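Local coordinates for protein fatty acid biosynthesis transcriptional regulator (Streptococcus pneumoniae, PDB 6JBX) that binds DNA as a MarR-family winged-helix repressor and probably controls transcription of fatty acid synthesis genes in the pneumococcus, at residues 88-93 and 100-105. Numbering follows the deposited sequence.
Sequences ERVRSE and HLHLTK. With nucleotides of chain D.
Glu-88 and Val-90 pair with His-102 and His-100 as antiparallel hydrogen-bonded pairs, four backbone bonds in all, the shortest from His-100 N to Val-90 O at 2.7 Å; Arg-89 and Leu-101 form the non-hydrogen-bonded pair between them. Next to this middle pair, Leu-101 CA comes 3.5 Å from Glu-88 O as a CA-H...O contact. On the face shared by Glu-88, Val-90, His-100 and His-102, the His-102 ring turns toward strand 87-91. Its CG sits between the backbone N and the carbonyl carbon (chi1 67°), and Glu-88 CB lies over one ring face, 4.0 Å from the centroid, as a CH-pi contact. Val-90 CG2 meets the same ring at its edge, 3.8 Å from His-102 NE2. Glu-88 continues past the ring, its CG touching Thr-104 CG2 where the two side chains cross at about a right angle. Thr-104 is the N-cap of helix 105-125, its OG1 accepting from Gly-107 N and hydrogen-bonded to Gly-85 O. At the other end, Ser-92 CB packs 3.5 Å from His-100 NE2, while His-100 ND1 is hydrogen-bonded to Asp-57 O. The two strands form the beta hairpin, or wing, of the MarR winged helix-turn-helix domain, following helix 71-84. On the opposite face the Arg-89 and Leu-101 side chains lie side by side, pointing the same way, with Arg-89 CG 3.7 Å from Leu-101 CD2. Arg-89 is then extended at chi2 (-178°) and chi3 (166°), carrying its guanidinium to the DNA backbone: NE lies 2.8 Å from OP1 of nucleotide DT6 of chain D, and NH2 makes a weak 3.3 Å hydrogen bond to OP2 of the same phosphate. A salt bridge from NH1 to Glu-82 holds the group from the protein side.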
loop_
_atom_site.group_PDB
_atom_site.type_symbol
_atom_site.label_atom_id
_atom_site.label_comp_id
_atom_site.label_asym_id
_atom_site.label_seq_id
_atom_site.Cartn_x
_atom_site.Cartn_y
_atom_site.Cartn_z
ATOM N N GLU A 88 -5.979 -17.571 -19.283
ATOM C CA GLU A 88 -5.937 -18.957 -19.764
ATOM C C GLU A 88 -4.580 -19.563 -19.434
ATOM O O GLU A 88 -3.545 -18.887 -19.532
ATOM C CB GLU A 88 -6.168 -19.044 -21.271
ATOM C CG GLU A 88 -7.626 -18.829 -21.647
ATOM C CD GLU A 88 -8.156 -19.544 -22.884
ATOM O OE1 GLU A 88 -7.391 -20.342 -23.493
ATOM O OE2 GLU A 88 -9.344 -19.292 -23.239
ATOM N N ARG A 89 -4.626 -20.809 -18.993
ATOM C CA ARG A 89 -3.432 -21.614 -18.735
ATOM C C ARG A 89 -3.146 -22.477 -19.971
ATOM O O ARG A 89 -4.064 -23.102 -20.490
ATOM C CB ARG A 89 -3.647 -22.578 -17.570
ATOM C CG ARG A 89 -3.571 -21.975 -16.180
ATOM C CD ARG A 89 -3.765 -23.135 -15.207
ATOM N NE ARG A 89 -3.396 -22.801 -13.844
ATOM C CZ ARG A 89 -4.258 -22.518 -12.876
ATOM N NH1 ARG A 89 -5.551 -22.387 -13.145
ATOM N NH2 ARG A 89 -3.811 -22.424 -11.633
ATOM N N VAL A 90 -1.880 -22.554 -20.384
ATOM C CA VAL A 90 -1.472 -23.367 -21.558
ATOM C C VAL A 90 -0.266 -24.234 -21.176
ATOM O O VAL A 90 0.795 -23.680 -20.794
ATOM C CB VAL A 90 -1.144 -22.452 -22.751
ATOM C CG1 VAL A 90 -0.417 -23.194 -23.866
ATOM C CG2 VAL A 90 -2.404 -21.780 -23.279
ATOM N N ARG A 91 -0.422 -25.561 -21.288
ATOM C CA ARG A 91 0.681 -26.517 -20.979
ATOM C C ARG A 91 1.783 -26.326 -22.026
ATOM O O ARG A 91 1.504 -26.210 -23.224
ATOM C CB ARG A 91 0.187 -27.970 -20.945
ATOM C CG ARG A 91 -0.461 -28.408 -19.633
ATOM C CD ARG A 91 0.544 -28.728 -18.532
ATOM N NE ARG A 91 -0.010 -28.667 -17.173
ATOM C CZ ARG A 91 0.707 -28.822 -16.054
ATOM N NH1 ARG A 91 1.996 -29.093 -16.141
ATOM N NH2 ARG A 91 0.150 -28.709 -14.856
ATOM N N SER A 92 3.011 -26.192 -21.547
ATOM C CA SER A 92 4.188 -26.101 -22.411
ATOM C C SER A 92 4.363 -27.416 -23.169
ATOM O O SER A 92 3.994 -28.500 -22.673
ATOM C CB SER A 92 5.433 -25.802 -21.619
ATOM O OG SER A 92 6.598 -25.928 -22.423
ATOM N N GLU A 93 4.930 -27.307 -24.362
ATOM C CA GLU A 93 5.192 -28.497 -25.169
ATOM C C GLU A 93 6.671 -28.891 -25.084
ATOM O O GLU A 93 6.958 -30.048 -25.350
ATOM C CB GLU A 93 4.758 -28.271 -26.614
ATOM C CG GLU A 93 3.289 -28.575 -26.823
ATOM C CD GLU A 93 2.743 -28.028 -28.124
ATOM O OE1 GLU A 93 3.296 -27.014 -28.611
ATOM O OE2 GLU A 93 1.777 -28.618 -28.643
ATOM N N HIS A 100 2.118 -21.924 -19.282
ATOM C CA HIS A 100 2.232 -20.579 -19.816
ATOM C C HIS A 100 0.891 -19.865 -19.628
ATOM O O HIS A 100 -0.167 -20.424 -19.928
ATOM C CB HIS A 100 2.636 -20.612 -21.298
ATOM C CG HIS A 100 3.986 -21.203 -21.554
ATOM N ND1 HIS A 100 5.156 -20.637 -21.067
ATOM C CD2 HIS A 100 4.361 -22.292 -22.256
ATOM C CE1 HIS A 100 6.188 -21.354 -21.452
ATOM N NE2 HIS A 100 5.725 -22.367 -22.193
ATOM N N LEU A 101 0.940 -18.636 -19.140
ATOM C CA LEU A 101 -0.296 -17.901 -18.819
ATOM C C LEU A 101 -0.472 -16.763 -19.818
ATOM O O LEU A 101 0.489 -16.105 -20.172
ATOM C CB LEU A 101 -0.202 -17.313 -17.415
ATOM C CG LEU A 101 0.108 -18.294 -16.300
ATOM C CD1 LEU A 101 0.566 -17.526 -15.073
ATOM C CD2 LEU A 101 -1.091 -19.174 -15.992
ATOM N N HIS A 102 -1.706 -16.478 -20.177
ATOM C CA HIS A 102 -1.980 -15.280 -20.994
ATOM C C HIS A 102 -3.401 -14.786 -20.716
ATOM O O HIS A 102 -4.290 -15.559 -20.223
ATOM C CB HIS A 102 -1.738 -15.556 -22.482
ATOM C CG HIS A 102 -2.694 -16.525 -23.095
ATOM N ND1 HIS A 102 -3.935 -16.137 -23.580
ATOM C CD2 HIS A 102 -2.574 -17.843 -23.364
ATOM C CE1 HIS A 102 -4.549 -17.185 -24.099
ATOM N NE2 HIS A 102 -3.732 -18.247 -23.986
ATOM N N LEU A 103 -3.603 -13.509 -21.020
ATOM C CA LEU A 103 -4.856 -12.862 -20.717
ATOM C C LEU A 103 -5.873 -13.241 -21.789
ATOM O O LEU A 103 -5.556 -13.218 -22.958
ATOM C CB LEU A 103 -4.692 -11.336 -20.676
ATOM C CG LEU A 103 -3.821 -10.745 -19.561
ATOM C CD1 LEU A 103 -4.004 -9.246 -19.510
ATOM C CD2 LEU A 103 -4.127 -11.349 -18.203
ATOM N N THR A 104 -7.106 -13.485 -21.365
ATOM C CA THR A 104 -8.230 -13.550 -22.286
ATOM C C THR A 104 -8.505 -12.126 -22.798
ATOM O O THR A 104 -7.850 -11.158 -22.399
ATOM C CB THR A 104 -9.482 -14.135 -21.617
ATOM O OG1 THR A 104 -9.998 -13.245 -20.611
ATOM C CG2 THR A 104 -9.239 -15.503 -21.018
ATOM N N LYS A 105 -9.483 -11.996 -23.669
ATOM C CA LYS A 105 -9.877 -10.683 -24.138
ATOM C C LYS A 105 -10.405 -9.881 -22.955
ATOM O O LYS A 105 -10.203 -8.689 -22.891
ATOM C CB LYS A 105 -10.961 -10.768 -25.220
ATOM C CG LYS A 105 -11.403 -9.415 -25.770
ATOM C CD LYS A 105 -10.230 -8.462 -26.081
ATOM C CE LYS A 105 -10.428 -7.025 -25.622
ATOM N NZ LYS A 105 -9.187 -6.202 -25.741
ATOM P P DT D 6 -0.998 -24.819 -11.790
ATOM O OP1 DT D 6 -1.981 -24.956 -12.872
ATOM O OP2 DT D 6 -0.701 -23.532 -11.113
ATOM O "O5'" DT D 6 -1.426 -25.875 -10.683
ATOM C "C5'" DT D 6 -1.650 -27.230 -11.051
ATOM C "C4'" DT D 6 -1.917 -28.004 -9.789
ATOM O "O4'" DT D 6 -0.765 -27.929 -8.937
ATOM C "C3'" DT D 6 -3.072 -27.441 -8.959
ATOM O "O3'" DT D 6 -4.133 -28.362 -9.092
ATOM C "C2'" DT D 6 -2.550 -27.427 -7.534
ATOM C "C1'" DT D 6 -1.223 -28.177 -7.635
ATOM N N1 DT D 6 -0.192 -27.714 -6.722
ATOM C C2 DT D 6 0.086 -28.492 -5.624
ATOM O O2 DT D 6 -0.499 -29.533 -5.383
ATOM N N3 DT D 6 1.077 -28.002 -4.812
ATOM C C4 DT D 6 1.801 -26.844 -4.993
ATOM O O4 DT D 6 2.659 -26.525 -4.177
ATOM C C5 DT D 6 1.430 -26.059 -6.144
ATOM C C7 DT D 6 2.151 -24.778 -6.405
ATOM C C6 DT D 6 0.477 -26.536 -6.953
#